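PDB 2HJN: maintenance of ploidy protein MOB1 from Saccharomyces cerevisiae, which activates the protein kinase DBF2 by binding it, which allows CDC15 to phosphorylate DBF2 in late anaphase within the mitotic exit network. Local coordinates for residues Gln31-Leu35 with Glu77-Val81; Leu174-Phe178 with Leu217-Phe223. All blocks are in the same frame, centred on the assembly; numbering follows the deposited sequence.

Interaction 1 (Gln31-Leu35 with Glu77-Val81)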
ATOM      1  N   GLN A  31      12.735   1.883   4.438  1.00 15.81           N
ATOM      2  CA  GLN A  31      14.194   1.854   4.519  1.00 15.89           C
ATOM      3  C   GLN A  31      14.815   2.585   3.324  1.00 15.80           C
ATOM      4  O   GLN A  31      14.475   2.336   2.178  1.00 14.79           O
ATOM      5  CB  GLN A  31      14.728   0.412   4.550  1.00 15.12           C
ATOM      6  CG  GLN A  31      16.264   0.285   4.726  1.00 16.11           C
ATOM      7  CD  GLN A  31      16.768   0.693   6.063  1.00 15.54           C
ATOM      8  OE1 GLN A  31      16.034   0.679   7.071  1.00 16.79           O
ATOM      9  NE2 GLN A  31      18.040   1.092   6.108  1.00 14.10           N
ATOM     10  N   LYS A  32      15.707   3.510   3.608  1.00 17.78           N
ATOM     11  CA  LYS A  32      16.419   4.197   2.528  1.00 21.69           C
ATOM     12  C   LYS A  32      17.205   3.201   1.632  1.00 22.69           C
ATOM     13  O   LYS A  32      17.802   2.219   2.128  1.00 21.89           O
ATOM     14  CB  LYS A  32      17.316   5.336   3.087  1.00 21.90           C
ATOM     15  CG  LYS A  32      18.566   4.867   3.791  1.00 27.03           C
ATOM     16  CD  LYS A  32      19.746   5.790   3.465  1.00 32.56           C
ATOM     17  CE  LYS A  32      21.057   5.099   3.772  1.00 36.36           C
ATOM     18  NZ  LYS A  32      22.209   6.031   3.497  1.00 39.10           N
ATOM     19  N   PRO A  33      17.187   3.422   0.315  1.00 24.97           N
ATOM     20  CA  PRO A  33      17.843   2.450  -0.572  1.00 26.42           C
ATOM     21  C   PRO A  33      19.338   2.277  -0.253  1.00 27.38           C
ATOM     22  O   PRO A  33      19.995   3.197   0.242  1.00 27.47           O
ATOM     23  CB  PRO A  33      17.640   3.044  -1.972  1.00 26.67           C
ATOM     24  CG  PRO A  33      17.407   4.564  -1.703  1.00 28.38           C
ATOM     25  CD  PRO A  33      16.609   4.565  -0.433  1.00 26.32           C
ATOM     26  N   PHE A  34      19.864   1.089  -0.512  1.00 28.86           N
ATOM     27  CA  PHE A  34      21.233   0.784  -0.112  1.00 30.82           C
ATOM     28  C   PHE A  34      22.212   1.856  -0.662  1.00 32.30           C
ATOM     29  O   PHE A  34      23.063   2.369   0.074  1.00 32.35           O
ATOM     30  CB  PHE A  34      21.596  -0.668  -0.507  1.00 30.90           C
ATOM     31  CG  PHE A  34      23.038  -1.042  -0.231  1.00 31.12           C
ATOM     32  CD1 PHE A  34      23.472  -1.294   1.045  1.00 28.59           C
ATOM     33  CD2 PHE A  34      23.960  -1.126  -1.272  1.00 32.71           C
ATOM     34  CE1 PHE A  34      24.796  -1.602   1.305  1.00 29.52           C
ATOM     35  CE2 PHE A  34      25.293  -1.463  -1.023  1.00 33.12           C
ATOM     36  CZ  PHE A  34      25.712  -1.697   0.270  1.00 31.10           C
ATOM     37  N   LEU A  35      22.010   2.225  -1.926  1.00 33.45           N
ATOM     38  CA  LEU A  35      22.866   3.191  -2.651  1.00 34.54           C
ATOM     39  C   LEU A  35      22.641   4.698  -2.360  1.00 35.27           C
ATOM     40  O   LEU A  35      21.502   5.182  -2.206  1.00 36.50           O
ATOM     41  CB  LEU A  35      22.806   2.899  -4.157  1.00 34.48           C
ATOM     42  CG  LEU A  35      23.353   1.508  -4.508  1.00 33.27           C
ATOM     43  CD1 LEU A  35      23.480   1.290  -6.008  1.00 35.16           C
ATOM     44  CD2 LEU A  35      24.677   1.262  -3.800  1.00 34.46           C
ATOM     45  N   GLU A  77      26.910  -6.338  -3.630  1.00 26.54           N
ATOM     46  CA  GLU A  77      26.160  -5.114  -3.831  1.00 26.55           C
ATOM     47  C   GLU A  77      24.766  -5.354  -4.406  1.00 25.39           C
ATOM     48  O   GLU A  77      23.779  -4.782  -3.923  1.00 24.20           O
ATOM     49  CB  GLU A  77      26.913  -4.109  -4.689  1.00 28.09           C
ATOM     50  CG  GLU A  77      27.272  -2.887  -3.919  1.00 32.09           C
ATOM     51  CD  GLU A  77      28.101  -1.919  -4.719  1.00 39.67           C
ATOM     52  OE1 GLU A  77      27.525  -1.186  -5.575  1.00 37.89           O
ATOM     53  OE2 GLU A  77      29.336  -1.900  -4.470  1.00 45.35           O
ATOM     54  N   TRP A  78      24.728  -6.179  -5.451  1.00 23.09           N
ATOM     55  CA  TRP A  78      23.509  -6.614  -6.111  1.00 22.55           C
ATOM     56  C   TRP A  78      22.553  -7.266  -5.086  1.00 21.78           C
ATOM     57  O   TRP A  78      21.372  -6.902  -4.999  1.00 21.50           O
ATOM     58  CB  TRP A  78      23.896  -7.588  -7.237  1.00 21.64           C
ATOM     59  CG  TRP A  78      22.772  -8.066  -8.116  1.00 21.24           C
ATOM     60  CD1 TRP A  78      22.260  -9.322  -8.166  1.00 17.60           C
ATOM     61  CD2 TRP A  78      22.037  -7.286  -9.066  1.00 20.39           C
ATOM     62  NE1 TRP A  78      21.258  -9.382  -9.104  1.00 21.27           N
ATOM     63  CE2 TRP A  78      21.099  -8.150  -9.672  1.00 20.35           C
ATOM     64  CE3 TRP A  78      22.091  -5.948  -9.467  1.00 20.57           C
ATOM     65  CZ2 TRP A  78      20.207  -7.720 -10.653  1.00 21.94           C
ATOM     66  CZ3 TRP A  78      21.209  -5.511 -10.455  1.00 20.90           C
ATOM     67  CH2 TRP A  78      20.276  -6.391 -11.025  1.00 21.43           C
ATOM     68  N   LEU A  79      23.062  -8.192  -4.283  1.00 20.89           N
ATOM     69  CA  LEU A  79      22.229  -8.822  -3.246  1.00 20.66           C
ATOM     70  C   LEU A  79      21.789  -7.848  -2.111  1.00 20.59           C
ATOM     71  O   LEU A  79      20.618  -7.879  -1.701  1.00 20.20           O
ATOM     72  CB  LEU A  79      22.879 -10.086  -2.705  1.00 21.50           C
ATOM     73  CG  LEU A  79      23.305 -11.203  -3.686  1.00 23.05           C
ATOM     74  CD1 LEU A  79      23.366 -12.566  -3.004  1.00 21.47           C
ATOM     75  CD2 LEU A  79      22.533 -11.270  -4.975  1.00 22.93           C
ATOM     76  N   ALA A  80      22.694  -6.952  -1.680  1.00 19.83           N
ATOM     77  CA  ALA A  80      22.363  -5.880  -0.724  1.00 19.19           C
ATOM     78  C   ALA A  80      21.257  -4.927  -1.255  1.00 19.10           C
ATOM     79  O   ALA A  80      20.296  -4.622  -0.544  1.00 19.64           O
ATOM     80  CB  ALA A  80      23.627  -5.092  -0.318  1.00 17.80           C
ATOM     81  N   VAL A  81      21.410  -4.440  -2.480  1.00 18.38           N
ATOM     82  CA  VAL A  81      20.365  -3.626  -3.142  1.00 19.29           C
ATOM     83  C   VAL A  81      19.006  -4.310  -3.130  1.00 19.63           C
ATOM     84  O   VAL A  81      18.029  -3.706  -2.693  1.00 20.51           O
ATOM     85  CB  VAL A  81      20.724  -3.196  -4.597  1.00 19.02           C
ATOM     86  CG1 VAL A  81      19.492  -2.566  -5.334  1.00 19.31           C
ATOM     87  CG2 VAL A  81      21.866  -2.186  -4.559  1.00 20.42           C
TER
HETATM   88  O   HOH W   1      18.288  -0.715  -2.123  1.00 20.01           O
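Phe34 lays one face of its ring on Ala80, and this is the tightly packed part of the contact. The methyl CB of Ala80 sits 3.8 Å from the centroid of the Phe34 ring and only 2° off the ring normal, a CH-pi contact over the centre of the face. Alanine suits the place because its short side chain lets the flat ring lie close to the helix. With CG of Phe34 anti to the backbone N (chi1 175°), the ring reaches from the loop to helix 75-97. Two further residues of that helix border it: Glu77 brings its aliphatic CG to the ring edge, 3.8 Å from Phe34 CE2, while Val81 approaches obliquely, CG2 standing 4.0 Å from Phe34 CD2.

Towards Leu35 the contact becomes looser and more solvent-facing. Val81 CG2 also meets Leu35 CG at 4.0 Å, so one methyl of the branched valine touches both loop residues. Leu35 is exposed, and beyond Val81 its CD2 merely passes the carboxylate atom Glu77 OE1 at 4.2 Å. No direct hydrogen bond joins the segments. Instead a water accepts from Phe34 N (2.9 Å) and donates to Val81 O (3.1 Å), tying the loop backbone to the helix. Farther back along the loop, Gln31 is hydrogen-bonded to Asn88 of the same helix and to Gln144 and Asp148. The arrangement is that of an irregular loop from the N-terminal part of the chain laid against a long helix in the largely helical Mob1/phocein fold, with an aromatic ring seated on the helix.

Interaction 2 (Leu174-Phe178 with Leu217-Phe223). With SO4 (sulfate ion), chain C.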
ATOM      1  N   LEU A 174      16.509 -13.106   4.237  1.00 14.67           N
ATOM      2  CA  LEU A 174      15.560 -13.697   3.262  1.00 17.24           C
ATOM      3  C   LEU A 174      14.678 -14.786   3.875  1.00 16.92           C
ATOM      4  O   LEU A 174      13.453 -14.773   3.668  1.00 16.53           O
ATOM      5  CB  LEU A 174      16.289 -14.206   1.989  1.00 15.78           C
ATOM      6  CG  LEU A 174      16.612 -13.211   0.866  1.00 19.33           C
ATOM      7  CD1 LEU A 174      16.633 -11.745   1.234  1.00 23.02           C
ATOM      8  CD2 LEU A 174      17.814 -13.562   0.008  1.00 19.50           C
ATOM      9  N   ARG A 175      15.271 -15.693   4.684  1.00 17.45           N
ATOM     10  CA  ARG A 175      14.489 -16.746   5.355  1.00 17.92           C
ATOM     11  C   ARG A 175      13.370 -16.151   6.249  1.00 17.04           C
ATOM     12  O   ARG A 175      12.204 -16.603   6.254  1.00 17.13           O
ATOM     13  CB  ARG A 175      15.401 -17.652   6.211  1.00 18.32           C
ATOM     14  CG  ARG A 175      16.126 -18.744   5.498  1.00 18.50           C
ATOM     15  CD  ARG A 175      16.746 -19.775   6.533  1.00 20.66           C
ATOM     16  NE  ARG A 175      17.451 -19.207   7.707  1.00 22.10           N
ATOM     17  CZ  ARG A 175      18.775 -19.013   7.789  1.00 25.39           C
ATOM     18  NH1 ARG A 175      19.581 -19.281   6.760  1.00 26.58           N
ATOM     19  NH2 ARG A 175      19.300 -18.530   8.895  1.00 27.42           N
ATOM     20  N   ARG A 176      13.722 -15.130   7.022  1.00 17.90           N
ATOM     21  CA  ARG A 176      12.718 -14.425   7.855  1.00 16.72           C
ATOM     22  C   ARG A 176      11.644 -13.618   7.077  1.00 16.34           C
ATOM     23  O   ARG A 176      10.436 -13.704   7.385  1.00 15.35           O
ATOM     24  CB  ARG A 176      13.454 -13.587   8.889  1.00 17.92           C
ATOM     25  CG  ARG A 176      14.338 -14.503   9.784  1.00 20.14           C
ATOM     26  CD  ARG A 176      15.148 -13.720  10.814  1.00 23.28           C
ATOM     27  NE  ARG A 176      16.200 -14.526  11.413  1.00 27.67           N
ATOM     28  CZ  ARG A 176      16.870 -14.185  12.515  1.00 32.29           C
ATOM     29  NH1 ARG A 176      16.590 -13.043  13.168  1.00 31.42           N
ATOM     30  NH2 ARG A 176      17.842 -14.980  12.959  1.00 34.84           N
ATOM     31  N   LEU A 177      12.053 -12.843   6.066  1.00 14.25           N
ATOM     32  CA  LEU A 177      11.080 -12.083   5.281  1.00 14.24           C
ATOM     33  C   LEU A 177      10.052 -13.005   4.615  1.00 14.29           C
ATOM     34  O   LEU A 177       8.867 -12.656   4.524  1.00 13.30           O
ATOM     35  CB  LEU A 177      11.807 -11.207   4.245  1.00 14.38           C
ATOM     36  CG  LEU A 177      12.631 -10.025   4.799  1.00 15.48           C
ATOM     37  CD1 LEU A 177      13.337  -9.227   3.664  1.00 12.83           C
ATOM     38  CD2 LEU A 177      11.815  -9.079   5.699  1.00 14.16           C
ATOM     39  N   PHE A 178      10.485 -14.192   4.179  1.00 14.42           N
ATOM     40  CA  PHE A 178       9.533 -15.201   3.620  1.00 15.95           C
ATOM     41  C   PHE A 178       8.383 -15.517   4.549  1.00 15.10           C
ATOM     42  O   PHE A 178       7.275 -15.581   4.080  1.00 15.53           O
ATOM     43  CB  PHE A 178      10.216 -16.522   3.160  1.00 16.96           C
ATOM     44  CG  PHE A 178       9.271 -17.473   2.404  1.00 18.23           C
ATOM     45  CD1 PHE A 178       9.290 -17.544   1.006  1.00 24.33           C
ATOM     46  CD2 PHE A 178       8.394 -18.309   3.108  1.00 23.81           C
ATOM     47  CE1 PHE A 178       8.425 -18.394   0.318  1.00 27.09           C
ATOM     48  CE2 PHE A 178       7.477 -19.159   2.422  1.00 23.57           C
ATOM     49  CZ  PHE A 178       7.502 -19.193   1.038  1.00 24.05           C
ATOM     50  N   LEU A 217      19.780 -18.915  -2.476  1.00 30.46           N
ATOM     51  CA  LEU A 217      19.614 -18.371  -1.140  1.00 29.08           C
ATOM     52  C   LEU A 217      18.540 -19.143  -0.342  1.00 29.66           C
ATOM     53  O   LEU A 217      18.649 -19.324   0.878  1.00 29.03           O
ATOM     54  CB  LEU A 217      19.280 -16.861  -1.234  1.00 29.01           C
ATOM     55  CG  LEU A 217      20.249 -16.031  -2.110  1.00 27.31           C
ATOM     56  CD1 LEU A 217      19.748 -14.625  -2.445  1.00 26.62           C
ATOM     57  CD2 LEU A 217      21.618 -15.972  -1.522  1.00 26.18           C
ATOM     58  N   LEU A 218      17.510 -19.599  -1.041  1.00 30.02           N
ATOM     59  CA  LEU A 218      16.404 -20.328  -0.426  1.00 31.19           C
ATOM     60  C   LEU A 218      16.196 -21.624  -1.134  1.00 32.45           C
ATOM     61  O   LEU A 218      16.316 -21.714  -2.366  1.00 33.08           O
ATOM     62  CB  LEU A 218      15.085 -19.546  -0.500  1.00 29.91           C
ATOM     63  CG  LEU A 218      14.912 -18.318   0.380  1.00 30.03           C
ATOM     64  CD1 LEU A 218      13.441 -17.926   0.296  1.00 28.45           C
ATOM     65  CD2 LEU A 218      15.309 -18.568   1.853  1.00 26.85           C
ATOM     66  N   ARG A 219      15.855 -22.617  -0.332  1.00 33.48           N
ATOM     67  CA  ARG A 219      15.673 -23.954  -0.811  1.00 34.99           C
ATOM     68  C   ARG A 219      14.214 -24.315  -0.575  1.00 34.97           C
ATOM     69  O   ARG A 219      13.556 -23.701   0.281  1.00 34.02           O
ATOM     70  CB  ARG A 219      16.626 -24.899  -0.074  1.00 35.47           C
ATOM     71  CG  ARG A 219      16.428 -24.928   1.440  1.00 38.45           C
ATOM     72  CD  ARG A 219      17.745 -25.222   2.162  1.00 44.67           C
ATOM     73  NE  ARG A 219      18.216 -26.570   1.842  1.00 49.96           N
ATOM     74  CZ  ARG A 219      17.833 -27.677   2.477  1.00 51.37           C
ATOM     75  NH1 ARG A 219      16.974 -27.607   3.499  1.00 51.68           N
ATOM     76  NH2 ARG A 219      18.323 -28.852   2.088  1.00 52.75           N
ATOM     77  N   PRO A 220      13.700 -25.284  -1.359  1.00 34.81           N
ATOM     78  CA  PRO A 220      12.317 -25.758  -1.310  1.00 34.83           C
ATOM     79  C   PRO A 220      11.712 -25.910   0.097  1.00 35.06           C
ATOM     80  O   PRO A 220      10.602 -25.421   0.340  1.00 36.13           O
ATOM     81  CB  PRO A 220      12.382 -27.088  -2.092  1.00 34.91           C
ATOM     82  CG  PRO A 220      13.391 -26.792  -3.132  1.00 33.51           C
ATOM     83  CD  PRO A 220      14.467 -25.983  -2.418  1.00 35.23           C
ATOM     84  N   ALA A 221      12.444 -26.527   1.019  1.00 34.89           N
ATOM     85  CA  ALA A 221      12.084 -26.533   2.466  1.00 34.46           C
ATOM     86  C   ALA A 221      11.863 -25.159   3.172  1.00 34.44           C
ATOM     87  O   ALA A 221      11.115 -25.082   4.151  1.00 35.18           O
ATOM     88  CB  ALA A 221      13.139 -27.325   3.256  1.00 34.68           C
ATOM     89  N   ASP A 222      12.556 -24.105   2.731  1.00 33.06           N
ATOM     90  CA  ASP A 222      12.363 -22.758   3.316  1.00 32.25           C
ATOM     91  C   ASP A 222      11.011 -22.140   2.997  1.00 30.97           C
ATOM     92  O   ASP A 222      10.578 -21.198   3.678  1.00 31.09           O
ATOM     93  CB  ASP A 222      13.469 -21.806   2.892  1.00 31.27           C
ATOM     94  CG  ASP A 222      14.844 -22.258   3.376  1.00 33.67           C
ATOM     95  OD1 ASP A 222      14.969 -22.560   4.587  1.00 33.67           O
ATOM     96  OD2 ASP A 222      15.787 -22.293   2.545  1.00 34.25           O
ATOM     97  N   PHE A 223      10.346 -22.685   1.985  1.00 30.13           N
ATOM     98  CA  PHE A 223       9.019 -22.240   1.561  1.00 29.42           C
ATOM     99  C   PHE A 223       7.804 -22.748   2.349  1.00 28.57           C
ATOM    100  O   PHE A 223       6.707 -22.266   2.131  1.00 28.17           O
ATOM    101  CB  PHE A 223       8.785 -22.593   0.093  1.00 30.36           C
ATOM    102  CG  PHE A 223       9.846 -22.104  -0.835  1.00 31.93           C
ATOM    103  CD1 PHE A 223      10.247 -22.894  -1.912  1.00 33.63           C
ATOM    104  CD2 PHE A 223      10.439 -20.862  -0.657  1.00 33.16           C
ATOM    105  CE1 PHE A 223      11.221 -22.448  -2.788  1.00 33.20           C
ATOM    106  CE2 PHE A 223      11.434 -20.409  -1.544  1.00 33.52           C
ATOM    107  CZ  PHE A 223      11.815 -21.207  -2.602  1.00 33.29           C
TER
HETATM  108  S   SO4 C 316      16.444 -18.468  11.365  1.00 34.19           S
HETATM  109  O1  SO4 C 316      17.394 -17.894  10.405  1.00 36.56           O
HETATM  110  O2  SO4 C 316      15.847 -19.643  10.707  1.00 35.14           O
HETATM  111  O3  SO4 C 316      17.054 -18.746  12.655  1.00 36.77           O
HETATM  112  O4  SO4 C 316      15.359 -17.576  11.731  1.00 37.16           O
HETATM  113  O   HOH W   2      11.969 -19.314   5.469  1.00 29.45           O
HETATM  114  O   HOH W   3      18.110 -20.651   3.984  1.00 42.44           O
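Phe178 turns its CG anti to the backbone N (chi1 -172°), carrying its ring off helix 165-187 to Phe223, while Arg175 bends at chi3 (-45°) and turns its guanidinium towards a sulfate. The Phe178 and Phe223 rings meet obliquely, planes 36° apart, and Asp222 O lies over one face of Phe178, 3.7 Å from its CD2. Leu218 splits its branches: CD1 lies obliquely to the Phe178 ring, CD2 against aliphatic Arg175 CG (3.7 Å). Leu174 CD2 and Leu217 CD1 are modelled at 3.3 Å, tighter than usual, so their exact placement is doubtful.

Arg175 forms no salt bridge with Asp222: its NE stays 5.2 Å from OD1. Asp222 OD2 instead accepts a nearly straight bond from Arg219 N (2.9 Å), bracing its own turn, and a water bridges Arg175 O and Asp222 O. Arg175 NH2 bonds to the sulfate, modelled doubtfully short; Arg175 NE and Arg176 NE bond weakly, and Arg179 joins them. Replacing Arg175 with an alanine is likely to leave the anion one positive partner fewer and Leu218 CD2 less covered. Although probably from the crystallisation liquor, the ion probably marks a basic patch, consistent with the phosphopeptide-binding patch of related MOB1 proteins.

How the interactions relate
Interaction 1 is a surface contact and interaction 2 a buried one, and they join different pairs of elements: the first sets the 31-35 loop on helix 75-97, the second sets the 217-223 loop on helix 165-187. Helix 75-97 is nevertheless shared at their border, where Leu79 CD1 packs on Leu217 CD2 at 4.1 Å, so it touches both loops. Neither contact has a direct hydrogen bond between its segments; both use water between backbone groups. Their chemistry differs with place: one aromatic ring over a buried alanine, with an exposed leucine at its margin, against paired aromatics and leucines inside, flanked by arginines that gather round an anion.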